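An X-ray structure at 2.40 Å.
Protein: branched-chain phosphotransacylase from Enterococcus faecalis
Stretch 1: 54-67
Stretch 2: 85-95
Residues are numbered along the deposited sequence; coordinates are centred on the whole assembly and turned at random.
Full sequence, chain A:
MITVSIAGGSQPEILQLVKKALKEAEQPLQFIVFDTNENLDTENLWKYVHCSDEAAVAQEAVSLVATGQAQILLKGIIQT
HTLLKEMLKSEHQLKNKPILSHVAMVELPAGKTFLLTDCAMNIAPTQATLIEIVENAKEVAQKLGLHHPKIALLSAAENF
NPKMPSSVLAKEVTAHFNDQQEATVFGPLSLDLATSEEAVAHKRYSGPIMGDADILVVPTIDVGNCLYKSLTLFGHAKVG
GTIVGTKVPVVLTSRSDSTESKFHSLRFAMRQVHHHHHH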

# COMPACT_ATOMS: atom_id res chain seq x y z
N GLU A 54 -15.15 30.14 -11.36
CA GLU A 54 -14.59 28.81 -11.51
C GLU A 54 -15.38 27.97 -12.50
O GLU A 54 -14.80 27.30 -13.36
CB GLU A 54 -14.54 28.11 -10.14
CG GLU A 54 -13.65 28.82 -9.12
CD GLU A 54 -12.20 28.95 -9.59
OE1 GLU A 54 -11.42 29.69 -8.95
OE2 GLU A 54 -11.85 28.30 -10.60
N ALA A 55 -16.70 28.00 -12.39
CA ALA A 55 -17.56 27.25 -13.30
C ALA A 55 -17.24 27.65 -14.73
O ALA A 55 -17.27 26.82 -15.64
CB ALA A 55 -19.03 27.52 -12.99
N ALA A 56 -16.93 28.92 -14.92
CA ALA A 56 -16.59 29.44 -16.24
C ALA A 56 -15.21 28.91 -16.66
O ALA A 56 -15.05 28.42 -17.78
CB ALA A 56 -16.60 30.96 -16.22
N VAL A 57 -14.24 29.01 -15.75
CA VAL A 57 -12.86 28.56 -15.97
C VAL A 57 -12.85 27.12 -16.46
O VAL A 57 -12.23 26.78 -17.47
CB VAL A 57 -12.01 28.62 -14.66
CG1 VAL A 57 -10.58 28.16 -14.94
CG2 VAL A 57 -12.01 30.02 -14.09
N ALA A 58 -13.55 26.27 -15.71
CA ALA A 58 -13.65 24.85 -16.02
C ALA A 58 -14.33 24.64 -17.37
O ALA A 58 -13.83 23.91 -18.22
CB ALA A 58 -14.43 24.12 -14.93
N GLN A 59 -15.48 25.28 -17.56
CA GLN A 59 -16.21 25.10 -18.81
C GLN A 59 -15.37 25.47 -20.02
O GLN A 59 -15.39 24.78 -21.03
CB GLN A 59 -17.50 25.92 -18.80
CG GLN A 59 -18.44 25.58 -19.95
CD GLN A 59 -18.14 26.36 -21.23
OE1 GLN A 59 -18.55 25.96 -22.33
NE2 GLN A 59 -17.44 27.48 -21.09
N GLU A 60 -14.62 26.56 -19.91
CA GLU A 60 -13.78 27.02 -21.00
C GLU A 60 -12.55 26.14 -21.24
O GLU A 60 -12.11 25.97 -22.39
CB GLU A 60 -13.39 28.47 -20.76
CG GLU A 60 -14.60 29.40 -20.86
CD GLU A 60 -14.22 30.86 -20.98
OE1 GLU A 60 -13.79 31.45 -19.96
OE2 GLU A 60 -14.33 31.42 -22.10
N ALA A 61 -12.00 25.58 -20.17
CA ALA A 61 -10.84 24.69 -20.26
C ALA A 61 -11.23 23.38 -20.95
O ALA A 61 -10.56 22.91 -21.87
CB ALA A 61 -10.30 24.39 -18.86
N VAL A 62 -12.34 22.81 -20.48
CA VAL A 62 -12.87 21.55 -21.01
C VAL A 62 -13.34 21.71 -22.44
O VAL A 62 -13.29 20.77 -23.23
CB VAL A 62 -14.06 21.05 -20.16
CG1 VAL A 62 -14.63 19.76 -20.75
CG2 VAL A 62 -13.62 20.82 -18.72
N SER A 63 -13.80 22.91 -22.78
CA SER A 63 -14.29 23.18 -24.13
C SER A 63 -13.16 23.06 -25.15
O SER A 63 -13.32 22.46 -26.21
CB SER A 63 -14.88 24.58 -24.20
OG SER A 63 -14.42 25.26 -25.37
N LEU A 64 -12.03 23.67 -24.82
CA LEU A 64 -10.85 23.67 -25.68
C LEU A 64 -10.38 22.23 -25.99
O LEU A 64 -9.76 21.98 -27.03
CB LEU A 64 -9.72 24.45 -25.01
CG LEU A 64 -8.63 25.00 -25.93
CD1 LEU A 64 -9.25 26.07 -26.82
CD2 LEU A 64 -7.51 25.61 -25.08
N VAL A 65 -10.69 21.31 -25.08
CA VAL A 65 -10.32 19.90 -25.25
C VAL A 65 -11.43 19.16 -26.00
O VAL A 65 -11.14 18.21 -26.74
CB VAL A 65 -10.07 19.21 -23.87
CG1 VAL A 65 -10.13 17.70 -24.01
CG2 VAL A 65 -8.69 19.61 -23.32
N ALA A 66 -12.67 19.59 -25.80
CA ALA A 66 -13.83 18.97 -26.46
C ALA A 66 -13.48 18.57 -27.89
O ALA A 66 -13.94 17.54 -28.38
CB ALA A 66 -15.01 19.94 -26.46
N THR A 67 -12.65 19.37 -28.55
CA THR A 67 -12.21 19.06 -29.91
C THR A 67 -10.68 18.99 -29.95
O THR A 67 -10.03 19.17 -28.92
CB THR A 67 -12.64 20.14 -30.91
OG1 THR A 67 -11.77 21.26 -30.79
CG2 THR A 67 -14.07 20.57 -30.62
N LYS A 85 -17.16 17.30 -13.02
CA LYS A 85 -18.57 17.37 -13.41
C LYS A 85 -18.65 18.12 -14.75
O LYS A 85 -19.52 17.85 -15.59
CB LYS A 85 -19.39 18.13 -12.37
CG LYS A 85 -20.88 18.23 -12.72
CD LYS A 85 -21.54 19.46 -12.11
CE LYS A 85 -21.52 19.44 -10.58
NZ LYS A 85 -22.13 20.70 -10.03
N GLU A 86 -17.72 19.05 -14.94
CA GLU A 86 -17.66 19.85 -16.15
C GLU A 86 -17.28 19.04 -17.39
O GLU A 86 -17.91 19.18 -18.44
CB GLU A 86 -16.67 21.01 -15.95
CG GLU A 86 -17.32 22.37 -16.01
CD GLU A 86 -17.92 22.66 -17.37
OE1 GLU A 86 -18.90 23.43 -17.45
OE2 GLU A 86 -17.40 22.10 -18.37
N MET A 87 -16.26 18.19 -17.29
CA MET A 87 -15.82 17.39 -18.43
C MET A 87 -16.73 16.18 -18.71
O MET A 87 -16.62 15.55 -19.76
CB MET A 87 -14.37 16.93 -18.22
CG MET A 87 -14.08 16.36 -16.83
SD MET A 87 -12.30 16.09 -16.48
CE MET A 87 -12.03 14.54 -17.39
N LEU A 88 -17.63 15.88 -17.79
CA LEU A 88 -18.56 14.76 -17.96
C LEU A 88 -19.93 15.17 -18.49
O LEU A 88 -20.89 14.40 -18.41
CB LEU A 88 -18.72 13.99 -16.64
CG LEU A 88 -17.58 13.04 -16.24
CD1 LEU A 88 -17.89 12.40 -14.90
CD2 LEU A 88 -17.42 11.95 -17.31
N LYS A 89 -20.04 16.38 -19.04
CA LYS A 89 -21.33 16.83 -19.60
C LYS A 89 -21.49 16.37 -21.05
O LYS A 89 -20.54 16.40 -21.82
CB LYS A 89 -21.45 18.36 -19.53
CG LYS A 89 -21.71 18.91 -18.14
CD LYS A 89 -21.94 20.41 -18.18
CE LYS A 89 -22.16 20.98 -16.78
NZ LYS A 89 -22.27 22.47 -16.77
N SER A 90 -22.70 15.96 -21.40
CA SER A 90 -22.99 15.48 -22.75
C SER A 90 -22.61 16.46 -23.87
O SER A 90 -22.20 16.03 -24.95
CB SER A 90 -24.48 15.15 -22.88
OG SER A 90 -24.88 14.19 -21.91
N GLU A 91 -22.74 17.76 -23.61
CA GLU A 91 -22.42 18.78 -24.61
C GLU A 91 -20.99 18.65 -25.14
O GLU A 91 -20.72 18.96 -26.30
CB GLU A 91 -22.62 20.20 -24.01
CG GLU A 91 -21.65 20.57 -22.88
CD GLU A 91 -21.88 21.97 -22.29
OE1 GLU A 91 -22.86 22.17 -21.54
OE2 GLU A 91 -21.06 22.88 -22.56
N HIS A 92 -20.08 18.17 -24.30
CA HIS A 92 -18.67 18.02 -24.67
C HIS A 92 -18.31 16.69 -25.32
O HIS A 92 -17.47 16.65 -26.21
CB HIS A 92 -17.80 18.23 -23.44
CG HIS A 92 -17.92 19.60 -22.84
ND1 HIS A 92 -17.71 20.75 -23.57
CD2 HIS A 92 -18.19 20.00 -21.58
CE1 HIS A 92 -17.84 21.80 -22.78
NE2 HIS A 92 -18.13 21.37 -21.57
N GLN A 93 -18.94 15.61 -24.86
CA GLN A 93 -18.69 14.28 -25.41
C GLN A 93 -17.23 13.81 -25.32
O GLN A 93 -16.74 13.11 -26.21
CB GLN A 93 -19.13 14.24 -26.87
CG GLN A 93 -20.44 14.95 -27.14
CD GLN A 93 -20.91 14.79 -28.57
OE1 GLN A 93 -21.55 13.79 -28.91
NE2 GLN A 93 -20.59 15.75 -29.42
N LEU A 94 -16.53 14.17 -24.24
CA LEU A 94 -15.13 13.77 -24.08
C LEU A 94 -14.93 12.28 -23.79
O LEU A 94 -14.08 11.62 -24.41
CB LEU A 94 -14.46 14.59 -22.98
CG LEU A 94 -14.07 16.01 -23.37
CD1 LEU A 94 -13.38 16.67 -22.19
CD2 LEU A 94 -13.14 15.99 -24.58
N LYS A 95 -15.70 11.77 -22.84
CA LYS A 95 -15.63 10.37 -22.45
C LYS A 95 -15.85 9.52 -23.70
O LYS A 95 -16.76 9.79 -24.49
CB LYS A 95 -16.70 10.09 -21.39
CG LYS A 95 -16.62 8.75 -20.70
CD LYS A 95 -17.59 8.73 -19.51
CE LYS A 95 -17.63 7.38 -18.82
NZ LYS A 95 -18.10 6.31 -19.73

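Two segments of a chain can pack closely without a single hydrogen bond between them, provided that the bumps of one fit the hollows of the other. Residues 54-67 and 85-95 of this branched-chain phosphotransacylase illustrate the principle. The first stretch is largely helix; the second contributes the last turn of a helix and then an irregular run that turns back against the same surface. Together they bury 468 Å²; no hydrogen bond crosses the boundary, and the fit is mainly one of shape.

The first bump is a glutamate. The side chain of E86 points toward the helix and sits as a knob in a hole formed by A55, A58, Q59 and V62. The small side chain of A58 lets the knob come close, with A58 CB 3.5 Å from E86 CG, so the aliphatic part of the glutamate meets a methyl group. Farther out, E86 OE1 lies 3.2 Å from Q59 CB and E86 OE2 lies 3.9 Å from V62 CB. An acid in such a buried place needs polar company, and its own stretch supplies it: K89 NZ forms a salt bridge with E86 OE1 at 3.6 Å, while H92 NE2 donates a weak hydrogen bond to E86 OE2 at 3.4 Å. The charge is thus answered within the stretch, while the carboxylate oxygens still pack against the helix, by shape and without a hydrogen bond to it.

The second bump projects the other way. V62 points toward the second stretch, and its CG1 methyl enters a pocket made by M87, H92 and L94. V62 CG1 lies 3.5 Å from M87 CA, close to the main chain itself, and 3.8 Å from M87 CB; the rest of the methionine leads away, so its contribution here is mostly the base of the residue. On another side of the pocket, V62 CG1 is 3.6 Å from L94 CD1. The same methyl stands over one face of the H92 ring, 3.9 Å from V62 CG1 to the ring centroid and 19° off the normal, a CH-pi contact. A compact, branched residue suits this place: with chi1 at t, it directs one methyl into the pocket.

H92 therefore serves both halves of the interface. Its flat ring offers a face to V62 while its NE2 makes the weak hydrogen bond to E86. Along the helix, the ring also approaches S63 and A66, with S63 CA 4.0 Å from H92 CE1 and A66 CB 4.0 Å from H92 ND1. The small side chain of A66 accompanies a near approach of the backbones, whose CA atoms at A66 and H92 are 5.2 Å apart.

L94 completes the fit. The side chain of L94 points toward the helix, with L94 CD1 against V62 and L94 CD2 3.5 Å from V65 CG1 and 3.6 Å from A66 CA. The forked end thus reaches across neighbouring parts of the helix surface. At the margin, Q59 OE1 and E91 OE2 remain 4.0 Å apart, a polar fringe beside an otherwise interlocking contact.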